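Local atomic coordinates of glyoxalase-like domain protein (Staphylococcus aureus, PDB entry 3P8A), a protein that is of unknown function but, as a glyoxalase-like member of the vicinal oxygen chelate (VOC) family, probably binds a small ligand in a sheet-lined pocket. Residues A[25-35]-A[67-75]; A[147-155]-A[165-173]. All blocks are in the same frame, centred on the assembly; numbering follows the deposited sequence.

Contact 1: A[25-35]-A[67-75]; sequences FDHIIHYIDQL and ENYIELLDV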
loop_
_atom_site.group_PDB
_atom_site.type_symbol
_atom_site.label_atom_id
_atom_site.label_comp_id
_atom_site.label_asym_id
_atom_site.label_seq_id
_atom_site.Cartn_x
_atom_site.Cartn_y
_atom_site.Cartn_z
ATOM N N PHE A 25 -7.614 1.845 5.051
ATOM C CA PHE A 25 -6.316 1.304 4.645
ATOM C C PHE A 25 -6.509 -0.158 4.195
ATOM O O PHE A 25 -7.151 -0.927 4.901
ATOM C CB PHE A 25 -5.336 1.377 5.846
ATOM C CG PHE A 25 -3.995 0.751 5.575
ATOM C CD1 PHE A 25 -3.019 1.442 4.872
ATOM C CD2 PHE A 25 -3.714 -0.540 6.001
ATOM C CE1 PHE A 25 -1.796 0.846 4.592
ATOM C CE2 PHE A 25 -2.488 -1.134 5.716
ATOM C CZ PHE A 25 -1.536 -0.434 5.028
ATOM N N ASP A 26 -5.987 -0.528 3.009
ATOM C CA ASP A 26 -6.087 -1.913 2.564
ATOM C C ASP A 26 -4.787 -2.667 2.740
ATOM O O ASP A 26 -4.751 -3.681 3.429
ATOM C CB ASP A 26 -6.580 -2.022 1.115
ATOM C CG ASP A 26 -7.104 -3.414 0.818
ATOM O OD1 ASP A 26 -8.173 -3.778 1.368
ATOM O OD2 ASP A 26 -6.450 -4.137 0.038
ATOM N N HIS A 27 -3.726 -2.207 2.079
ATOM C CA HIS A 27 -2.462 -2.904 2.171
ATOM C C HIS A 27 -1.288 -1.990 1.875
ATOM O O HIS A 27 -1.481 -0.879 1.387
ATOM C CB HIS A 27 -2.454 -4.191 1.288
ATOM C CG HIS A 27 -2.649 -3.980 -0.184
ATOM N ND1 HIS A 27 -3.911 -3.907 -0.745
ATOM C CD2 HIS A 27 -1.733 -3.897 -1.173
ATOM C CE1 HIS A 27 -3.720 -3.793 -2.043
ATOM N NE2 HIS A 27 -2.427 -3.744 -2.340
ATOM N N ILE A 28 -0.084 -2.429 2.273
ATOM C CA ILE A 28 1.163 -1.755 1.990
ATOM C C ILE A 28 1.970 -2.701 1.107
ATOM O O ILE A 28 1.948 -3.908 1.329
ATOM C CB ILE A 28 1.937 -1.288 3.275
ATOM C CG1 ILE A 28 3.196 -0.481 2.900
ATOM C CG2 ILE A 28 2.236 -2.433 4.271
ATOM C CD1 ILE A 28 3.700 0.449 4.017
ATOM N N ILE A 29 2.655 -2.166 0.109
ATOM C CA ILE A 29 3.460 -2.968 -0.811
ATOM C C ILE A 29 4.901 -2.870 -0.472
ATOM O O ILE A 29 5.459 -1.768 -0.429
ATOM C CB ILE A 29 3.213 -2.584 -2.293
ATOM C CG1 ILE A 29 1.720 -2.711 -2.648
ATOM C CG2 ILE A 29 4.072 -3.432 -3.260
ATOM C CD1 ILE A 29 1.216 -1.519 -3.300
ATOM N N HIS A 30 5.528 -4.039 -0.312
ATOM C CA HIS A 30 6.953 -4.160 -0.073
ATOM C C HIS A 30 7.598 -4.963 -1.221
ATOM O O HIS A 30 7.325 -6.162 -1.359
ATOM C CB HIS A 30 7.212 -4.790 1.307
ATOM C CG HIS A 30 8.661 -4.880 1.710
ATOM N ND1 HIS A 30 9.034 -5.450 2.921
ATOM C CD2 HIS A 30 9.780 -4.486 1.051
ATOM C CE1 HIS A 30 10.357 -5.375 2.963
ATOM N NE2 HIS A 30 10.853 -4.804 1.855
ATOM N N TYR A 31 8.467 -4.301 -2.029
ATOM C CA TYR A 31 9.201 -4.955 -3.108
ATOM C C TYR A 31 10.400 -5.712 -2.518
ATOM O O TYR A 31 11.239 -5.107 -1.869
ATOM C CB TYR A 31 9.612 -3.986 -4.250
ATOM C CG TYR A 31 10.666 -4.556 -5.186
ATOM C CD1 TYR A 31 11.869 -3.890 -5.401
ATOM C CD2 TYR A 31 10.490 -5.797 -5.798
ATOM C CE1 TYR A 31 12.855 -4.422 -6.235
ATOM C CE2 TYR A 31 11.502 -6.381 -6.559
ATOM C CZ TYR A 31 12.674 -5.677 -6.794
ATOM O OH TYR A 31 13.653 -6.230 -7.575
ATOM N N ILE A 32 10.428 -7.053 -2.705
ATOM C CA ILE A 32 11.479 -7.953 -2.209
ATOM C C ILE A 32 12.027 -8.787 -3.353
ATOM O O ILE A 32 11.282 -9.551 -3.951
ATOM C CB ILE A 32 10.973 -8.842 -1.021
ATOM C CG1 ILE A 32 10.731 -7.977 0.230
ATOM C CG2 ILE A 32 11.982 -9.978 -0.697
ATOM C CD1 ILE A 32 10.146 -8.681 1.420
ATOM N N ASP A 33 13.328 -8.662 -3.642
ATOM C CA ASP A 33 13.961 -9.463 -4.690
ATOM C C ASP A 33 14.074 -10.908 -4.171
ATOM O O ASP A 33 14.288 -11.085 -2.984
ATOM C CB ASP A 33 15.364 -8.916 -4.999
ATOM C CG ASP A 33 16.158 -9.797 -5.939
ATOM O OD1 ASP A 33 15.693 -10.020 -7.069
ATOM O OD2 ASP A 33 17.252 -10.238 -5.549
ATOM N N GLN A 34 13.923 -11.933 -5.052
ATOM C CA GLN A 34 14.015 -13.344 -4.634
ATOM C C GLN A 34 13.022 -13.657 -3.516
ATOM O O GLN A 34 13.367 -14.247 -2.478
ATOM C CB GLN A 34 15.465 -13.739 -4.230
ATOM C CG GLN A 34 16.438 -13.747 -5.411
ATOM C CD GLN A 34 17.872 -13.929 -4.975
ATOM O OE1 GLN A 34 18.179 -14.610 -3.984
ATOM N NE2 GLN A 34 18.790 -13.336 -5.725
ATOM N N LEU A 35 11.775 -13.211 -3.719
ATOM C CA LEU A 35 10.678 -13.396 -2.760
ATOM C C LEU A 35 10.368 -14.865 -2.437
ATOM O O LEU A 35 9.933 -15.134 -1.328
ATOM C CB LEU A 35 9.419 -12.650 -3.272
ATOM C CG LEU A 35 8.121 -12.719 -2.480
ATOM C CD1 LEU A 35 8.299 -12.211 -1.040
ATOM C CD2 LEU A 35 7.039 -11.963 -3.196
ATOM N N GLU A 67 -8.026 -7.287 8.700
ATOM C CA GLU A 67 -8.850 -6.588 7.704
ATOM C C GLU A 67 -7.977 -5.694 6.781
ATOM O O GLU A 67 -8.476 -4.854 6.017
ATOM C CB GLU A 67 -10.042 -5.840 8.356
ATOM C CG GLU A 67 -11.050 -6.782 8.992
ATOM C CD GLU A 67 -12.069 -6.124 9.900
ATOM O OE1 GLU A 67 -11.926 -6.239 11.140
ATOM O OE2 GLU A 67 -13.022 -5.507 9.372
ATOM N N ASN A 68 -6.655 -5.932 6.845
ATOM C CA ASN A 68 -5.617 -5.289 6.040
ATOM C C ASN A 68 -4.414 -6.226 6.006
ATOM O O ASN A 68 -4.382 -7.213 6.740
ATOM C CB ASN A 68 -5.263 -3.875 6.548
ATOM C CG ASN A 68 -5.097 -3.747 8.038
ATOM O OD1 ASN A 68 -5.722 -2.892 8.688
ATOM N ND2 ASN A 68 -4.260 -4.589 8.615
ATOM N N TYR A 69 -3.465 -5.977 5.104
ATOM C CA TYR A 69 -2.343 -6.895 4.983
ATOM C C TYR A 69 -1.101 -6.239 4.453
ATOM O O TYR A 69 -1.121 -5.081 4.056
ATOM C CB TYR A 69 -2.726 -8.109 4.095
ATOM C CG TYR A 69 -3.137 -7.783 2.677
ATOM C CD1 TYR A 69 -2.259 -7.982 1.615
ATOM C CD2 TYR A 69 -4.425 -7.324 2.388
ATOM C CE1 TYR A 69 -2.640 -7.702 0.301
ATOM C CE2 TYR A 69 -4.818 -7.050 1.076
ATOM C CZ TYR A 69 -3.918 -7.229 0.039
ATOM O OH TYR A 69 -4.296 -6.962 -1.251
ATOM N N ILE A 70 -0.018 -7.008 4.446
ATOM C CA ILE A 70 1.252 -6.625 3.859
ATOM C C ILE A 70 1.353 -7.423 2.571
ATOM O O ILE A 70 1.255 -8.657 2.602
ATOM C CB ILE A 70 2.454 -6.937 4.796
ATOM C CG1 ILE A 70 2.290 -6.225 6.169
ATOM C CG2 ILE A 70 3.764 -6.510 4.104
ATOM C CD1 ILE A 70 3.112 -6.856 7.335
ATOM N N GLU A 71 1.561 -6.726 1.447
ATOM C CA GLU A 71 1.772 -7.370 0.175
ATOM C C GLU A 71 3.252 -7.341 -0.129
ATOM O O GLU A 71 3.829 -6.273 -0.315
ATOM C CB GLU A 71 0.949 -6.729 -0.953
ATOM C CG GLU A 71 1.037 -7.530 -2.247
ATOM C CD GLU A 71 0.527 -6.853 -3.502
ATOM O OE1 GLU A 71 0.373 -5.612 -3.488
ATOM O OE2 GLU A 71 0.352 -7.554 -4.524
ATOM N N LEU A 72 3.884 -8.517 -0.140
ATOM C CA LEU A 72 5.293 -8.623 -0.515
ATOM C C LEU A 72 5.241 -8.909 -1.994
ATOM O O LEU A 72 4.499 -9.782 -2.402
ATOM C CB LEU A 72 6.004 -9.748 0.231
ATOM C CG LEU A 72 5.960 -9.747 1.742
ATOM C CD1 LEU A 72 6.952 -10.700 2.247
ATOM C CD2 LEU A 72 6.217 -8.337 2.350
ATOM N N LEU A 73 5.945 -8.145 -2.791
ATOM C CA LEU A 73 5.848 -8.217 -4.238
ATOM C C LEU A 73 7.184 -8.426 -4.892
ATOM O O LEU A 73 8.170 -7.835 -4.471
ATOM C CB LEU A 73 5.150 -6.903 -4.747
ATOM C CG LEU A 73 4.771 -6.784 -6.256
ATOM C CD1 LEU A 73 3.598 -7.733 -6.627
ATOM C CD2 LEU A 73 4.413 -5.352 -6.616
ATOM N N ASP A 74 7.226 -9.278 -5.948
ATOM C CA ASP A 74 8.437 -9.499 -6.734
ATOM C C ASP A 74 8.082 -9.649 -8.226
ATOM O O ASP A 74 6.921 -9.803 -8.565
ATOM C CB ASP A 74 9.208 -10.719 -6.218
ATOM C CG ASP A 74 10.666 -10.897 -6.681
ATOM O OD1 ASP A 74 11.233 -9.946 -7.304
ATOM O OD2 ASP A 74 11.266 -11.927 -6.332
ATOM N N VAL A 75 9.083 -9.602 -9.095
ATOM C CA VAL A 75 8.905 -9.726 -10.530
ATOM C C VAL A 75 9.469 -11.050 -11.035
ATOM O O VAL A 75 10.631 -11.376 -10.772
ATOM C CB VAL A 75 9.413 -8.474 -11.307
ATOM C CG1 VAL A 75 10.724 -7.935 -10.745
ATOM C CG2 VAL A 75 9.505 -8.716 -12.814
HETATM O O HOH W 1 -7.599 -0.994 7.703
HETATM O O HOH W 2 -1.369 -3.948 -4.717
HETATM O O HOH W 3 13.533 -8.950 -8.353
#
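The first and fourth strands in chain order, 25-31 and 69-75, lie parallel side by side, as in a VOC-like half of four strands, here with no helix between the first and second, and bring His27, Tyr69 and Glu71 together on one face. His27 CB sits over the middle of the Tyr69 ring, 3.5 Å from its centroid, in a CH-pi contact. Both residues have CG between the backbone N and the carbonyl carbon (chi1 61° and 60°), which carries the two rings the same way; their planes are 18° apart but slid so far that they barely overlap. The imidazole is held at one nitrogen by its sequence neighbour: ND1 donates to Asp26 OD2 over 2.7 Å, in the ring plane and onto the anti lone pair of that oxygen. At the other, a water bridges NE2 to Glu71 OE1, 2.7 Å from the carboxylate oxygen. Histidine, tyrosine and glutamate thus make this part of the face polar, while Ile29 and Leu73 continue it with apolar side chains; a glycerol, probably from the crystallisation liquor, is bound by Tyr69 OH and Glu71 OE2 and may mark a pocket, and Asn60 also holds OE2.

Backbone bonds join the strands, among them Glu71 N to Ile28 O and His30 N to Glu71 O, each 2.8 Å. The reverse face is mainly apolar: Leu72 packs its CB against Leu35 CD1 at 3.6 Å, while its methyls meet Ile32 CD1 and His30 CB. Past strand 25-31 the chain turns, and Asp74, still within strand 69-75, supplies an acceptor: OD2 takes Leu35 N at 3.0 Å from above the carboxylate plane. A water ties OD1 to Tyr31 OH and Asp33 OD1.

Strand 106-113 flanks 25-31, with Asp26 and His27 both facing Cys111 in a classic beta bulge, and strand 58-64 lies beyond 69-75.

Contact 2: A[147-155]-A[165-173]; sequences VKWQLLYIM and PFFIQWEES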
loop_
_atom_site.group_PDB
_atom_site.type_symbol
_atom_site.label_atom_id
_atom_site.label_comp_id
_atom_site.label_asym_id
_atom_site.label_seq_id
_atom_site.Cartn_x
_atom_site.Cartn_y
_atom_site.Cartn_z
ATOM N N VAL A 147 -9.286 -14.581 -7.813
ATOM C CA VAL A 147 -9.683 -13.446 -6.982
ATOM C C VAL A 147 -9.692 -12.205 -7.867
ATOM O O VAL A 147 -8.737 -11.991 -8.607
ATOM C CB VAL A 147 -8.862 -13.275 -5.666
ATOM C CG1 VAL A 147 -9.136 -14.417 -4.684
ATOM C CG2 VAL A 147 -7.374 -13.151 -5.933
ATOM N N LYS A 148 -10.793 -11.435 -7.862
ATOM C CA LYS A 148 -10.926 -10.259 -8.727
ATOM C C LYS A 148 -11.055 -8.923 -7.988
ATOM O O LYS A 148 -11.603 -8.843 -6.879
ATOM C CB LYS A 148 -12.068 -10.427 -9.746
ATOM C CG LYS A 148 -11.896 -11.610 -10.697
ATOM C CD LYS A 148 -12.499 -11.352 -12.078
ATOM C CE LYS A 148 -13.881 -11.924 -12.261
ATOM N NZ LYS A 148 -14.319 -11.836 -13.678
ATOM N N TRP A 149 -10.522 -7.872 -8.613
ATOM C CA TRP A 149 -10.583 -6.517 -8.082
ATOM C C TRP A 149 -10.369 -5.476 -9.174
ATOM O O TRP A 149 -9.983 -5.816 -10.300
ATOM C CB TRP A 149 -9.585 -6.338 -6.906
ATOM C CG TRP A 149 -8.135 -6.358 -7.281
ATOM C CD1 TRP A 149 -7.339 -5.276 -7.504
ATOM C CD2 TRP A 149 -7.300 -7.515 -7.457
ATOM N NE1 TRP A 149 -6.049 -5.677 -7.752
ATOM C CE2 TRP A 149 -5.994 -7.048 -7.731
ATOM C CE3 TRP A 149 -7.521 -8.906 -7.384
ATOM C CZ2 TRP A 149 -4.926 -7.917 -7.987
ATOM C CZ3 TRP A 149 -6.456 -9.765 -7.617
ATOM C CH2 TRP A 149 -5.176 -9.270 -7.908
ATOM N N GLN A 150 -10.625 -4.214 -8.827
ATOM C CA GLN A 150 -10.391 -3.060 -9.689
ATOM C C GLN A 150 -9.480 -2.091 -8.963
ATOM O O GLN A 150 -9.613 -1.906 -7.755
ATOM C CB GLN A 150 -11.686 -2.314 -10.028
ATOM C CG GLN A 150 -12.736 -3.136 -10.754
ATOM C CD GLN A 150 -14.019 -2.351 -10.748
ATOM O OE1 GLN A 150 -14.944 -2.612 -9.968
ATOM N NE2 GLN A 150 -14.045 -1.274 -11.510
ATOM N N LEU A 151 -8.586 -1.450 -9.708
ATOM C CA LEU A 151 -7.688 -0.428 -9.181
ATOM C C LEU A 151 -7.963 0.908 -9.876
ATOM O O LEU A 151 -8.358 0.934 -11.038
ATOM C CB LEU A 151 -6.216 -0.814 -9.374
ATOM C CG LEU A 151 -5.751 -2.115 -8.708
ATOM C CD1 LEU A 151 -4.304 -2.341 -8.974
ATOM C CD2 LEU A 151 -5.975 -2.094 -7.206
ATOM N N LEU A 152 -7.756 2.012 -9.168
ATOM C CA LEU A 152 -7.900 3.359 -9.717
ATOM C C LEU A 152 -6.681 4.123 -9.231
ATOM O O LEU A 152 -6.308 4.024 -8.057
ATOM C CB LEU A 152 -9.197 4.019 -9.242
ATOM C CG LEU A 152 -9.486 5.454 -9.736
ATOM C CD1 LEU A 152 -9.933 5.469 -11.195
ATOM C CD2 LEU A 152 -10.509 6.105 -8.848
ATOM N N TYR A 153 -6.016 4.808 -10.153
ATOM C CA TYR A 153 -4.812 5.551 -9.845
ATOM C C TYR A 153 -4.989 7.027 -10.026
ATOM O O TYR A 153 -5.718 7.457 -10.926
ATOM C CB TYR A 153 -3.685 5.104 -10.749
ATOM C CG TYR A 153 -3.303 3.651 -10.563
ATOM C CD1 TYR A 153 -2.419 3.268 -9.560
ATOM C CD2 TYR A 153 -3.742 2.677 -11.453
ATOM C CE1 TYR A 153 -2.040 1.940 -9.397
ATOM C CE2 TYR A 153 -3.334 1.347 -11.325
ATOM C CZ TYR A 153 -2.499 0.983 -10.279
ATOM O OH TYR A 153 -2.060 -0.299 -10.153
ATOM N N ILE A 154 -4.257 7.804 -9.230
ATOM C CA ILE A 154 -4.207 9.251 -9.383
ATOM C C ILE A 154 -3.029 9.569 -10.295
ATOM O O ILE A 154 -1.932 9.065 -10.084
ATOM C CB ILE A 154 -4.090 9.951 -8.011
ATOM C CG1 ILE A 154 -5.401 9.782 -7.215
ATOM C CG2 ILE A 154 -3.707 11.446 -8.180
ATOM C CD1 ILE A 154 -5.273 10.104 -5.756
HETATM N N MSE A 155 -3.254 10.400 -11.320
HETATM C CA MSE A 155 -2.176 10.835 -12.196
HETATM C C MSE A 155 -1.922 12.350 -12.016
HETATM O O MSE A 155 -2.533 13.191 -12.690
HETATM C CB MSE A 155 -2.450 10.452 -13.646
HETATM C CG MSE A 155 -1.190 10.278 -14.434
HETATM SE SE MSE A 155 -1.432 11.015 -16.177
HETATM C CE MSE A 155 -0.865 12.846 -15.740
ATOM N N PRO A 165 -0.905 7.186 -3.108
ATOM C CA PRO A 165 -1.650 5.963 -2.762
ATOM C C PRO A 165 -2.746 5.730 -3.811
ATOM O O PRO A 165 -3.233 6.687 -4.430
ATOM C CB PRO A 165 -2.287 6.307 -1.410
ATOM C CG PRO A 165 -1.396 7.340 -0.835
ATOM C CD PRO A 165 -0.969 8.174 -2.007
ATOM N N PHE A 166 -3.101 4.464 -4.037
ATOM C CA PHE A 166 -4.087 4.098 -5.046
ATOM C C PHE A 166 -5.271 3.400 -4.401
ATOM O O PHE A 166 -5.241 3.127 -3.201
ATOM C CB PHE A 166 -3.450 3.288 -6.190
ATOM C CG PHE A 166 -2.869 1.959 -5.778
ATOM C CD1 PHE A 166 -1.591 1.878 -5.241
ATOM C CD2 PHE A 166 -3.584 0.780 -5.967
ATOM C CE1 PHE A 166 -1.052 0.645 -4.876
ATOM C CE2 PHE A 166 -3.035 -0.451 -5.615
ATOM C CZ PHE A 166 -1.771 -0.513 -5.081
ATOM N N PHE A 167 -6.342 3.193 -5.181
ATOM C CA PHE A 167 -7.598 2.669 -4.659
ATOM C C PHE A 167 -7.887 1.269 -5.144
ATOM O O PHE A 167 -7.540 0.920 -6.264
ATOM C CB PHE A 167 -8.759 3.598 -5.096
ATOM C CG PHE A 167 -8.608 5.054 -4.703
ATOM C CD1 PHE A 167 -9.118 5.521 -3.499
ATOM C CD2 PHE A 167 -8.019 5.968 -5.573
ATOM C CE1 PHE A 167 -8.991 6.872 -3.140
ATOM C CE2 PHE A 167 -7.881 7.311 -5.209
ATOM C CZ PHE A 167 -8.407 7.760 -4.005
ATOM N N ILE A 168 -8.569 0.497 -4.311
ATOM C CA ILE A 168 -8.970 -0.854 -4.616
ATOM C C ILE A 168 -10.440 -1.078 -4.270
ATOM O O ILE A 168 -10.917 -0.670 -3.214
ATOM C CB ILE A 168 -8.055 -1.939 -3.930
ATOM C CG1 ILE A 168 -8.299 -3.359 -4.529
ATOM C CG2 ILE A 168 -8.190 -1.945 -2.372
ATOM C CD1 ILE A 168 -7.106 -4.368 -4.255
ATOM N N GLN A 169 -11.121 -1.786 -5.154
ATOM C CA GLN A 169 -12.473 -2.263 -4.925
ATOM C C GLN A 169 -12.442 -3.750 -5.274
ATOM O O GLN A 169 -12.243 -4.127 -6.433
ATOM C CB GLN A 169 -13.545 -1.528 -5.742
ATOM C CG GLN A 169 -14.953 -1.891 -5.231
ATOM C CD GLN A 169 -16.057 -1.416 -6.134
ATOM O OE1 GLN A 169 -16.161 -0.236 -6.471
ATOM N NE2 GLN A 169 -16.946 -2.319 -6.477
ATOM N N TRP A 170 -12.581 -4.576 -4.243
ATOM C CA TRP A 170 -12.612 -6.037 -4.366
ATOM C C TRP A 170 -13.973 -6.454 -4.948
ATOM O O TRP A 170 -15.010 -5.916 -4.524
ATOM C CB TRP A 170 -12.402 -6.664 -2.969
ATOM C CG TRP A 170 -11.029 -6.437 -2.419
ATOM C CD1 TRP A 170 -10.669 -5.544 -1.451
ATOM C CD2 TRP A 170 -9.831 -7.123 -2.798
ATOM N NE1 TRP A 170 -9.314 -5.613 -1.227
ATOM C CE2 TRP A 170 -8.781 -6.602 -2.010
ATOM C CE3 TRP A 170 -9.545 -8.158 -3.704
ATOM C CZ2 TRP A 170 -7.455 -7.051 -2.133
ATOM C CZ3 TRP A 170 -8.227 -8.578 -3.846
ATOM C CH2 TRP A 170 -7.197 -8.019 -3.074
ATOM N N GLU A 171 -13.972 -7.394 -5.924
ATOM C CA GLU A 171 -15.216 -7.918 -6.517
ATOM C C GLU A 171 -16.082 -8.495 -5.392
ATOM O O GLU A 171 -17.231 -8.081 -5.225
ATOM C CB GLU A 171 -14.918 -8.947 -7.625
ATOM C CG GLU A 171 -15.514 -8.597 -8.983
ATOM C CD GLU A 171 -15.154 -7.252 -9.597
ATOM O OE1 GLU A 171 -16.092 -6.470 -9.878
ATOM O OE2 GLU A 171 -13.950 -6.989 -9.827
ATOM N N GLU A 172 -15.471 -9.343 -4.544
ATOM C CA GLU A 172 -16.071 -9.919 -3.335
ATOM C C GLU A 172 -16.512 -8.777 -2.397
ATOM O O GLU A 172 -15.805 -7.774 -2.229
ATOM C CB GLU A 172 -15.058 -10.832 -2.633
ATOM C CG GLU A 172 -15.663 -12.024 -1.926
ATOM C CD GLU A 172 -14.719 -13.208 -1.864
ATOM O OE1 GLU A 172 -14.765 -14.053 -2.788
ATOM O OE2 GLU A 172 -13.893 -13.260 -0.922
ATOM N N SER A 173 -17.716 -8.914 -1.847
ATOM C CA SER A 173 -18.334 -7.927 -0.978
ATOM C C SER A 173 -17.567 -7.711 0.332
ATOM O O SER A 173 -16.691 -8.496 0.718
ATOM C CB SER A 173 -19.779 -8.325 -0.664
ATOM O OG SER A 173 -20.514 -8.736 -1.808
HETATM O O HOH W 4 -12.495 -10.170 -4.653
HETATM O O HOH W 5 -14.393 -4.401 -8.167
HETATM O O HOH W 6 -2.818 6.586 -7.381
#
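Gln169 O is gripped twice, by Gln150 N at 2.9 Å and by a water at 2.8 Å; the same water also donates to Gln150 OE1 and so links that amide to the backbone of the opposite strand. Gln150 and Gln169 form an antiparallel hydrogen-bonded pair, completed by Gln169 N to Gln150 O, and Leu152 pairs likewise with Phe167. The glutamines, both partly exposed, run alongside each other, where long polar chains can meet solvent, and Gln169 OE1 takes Ile117 N.

The other face is aromatic. Trp149 and Trp170, a non-hydrogen-bonded pair, lie side by side with planes 51° apart, CE3 of Trp149 reaching CZ3 of Trp170 at 3.6 Å. Ile168 packs against both indoles: with CG1 anti to the backbone N (chi1 -167°), it carries CD1 to 3.4 Å from Trp149 CD1 and over the rim of one Trp170 face. Farther along, Leu151 CD2 meets the Phe166 ring at its edge, 3.7 Å from CE2, and Tyr153 CD1 presses on Phe166 CB at 3.5 Å, the two rings oblique. Tyr153 OH is satisfied by Phe94 N.

Leu152, Ile154 and Phe167 give the glutamine-bearing face a greasy end: CD1 of Ile154 lies 3.9 Å from Phe167 CE2. Where the strands part, a water spans Ile154 N and Pro165 O. Strands 147-155 and 166-170 form a beta hairpin with a long connection, the seventh and eighth strands of the sheet in chain order, adjacent within it, in the second half of a VOC-like fold.

Both contacts are largely buried and belong to the same mixed sheet, separated by strand 106-113. Contact 1 joins parallel strands distant in sequence and lies nearer the centre of the chain; contact 2 is a local antiparallel hairpin farther out, with partly exposed glutamines and an exposed Glu171 along its outer part. They meet side chain to side chain: Trp170 CZ2 lies 3.3 Å from Tyr69 OH, and Ile29 CD1 reaches Phe166 CE1. Bound glycerol lies near both contacts, beside the polar groups of contact 1 and the Trp149 indole of contact 2, consistent with a shared pocket like that enclosed by the curved sheet of VOC proteins.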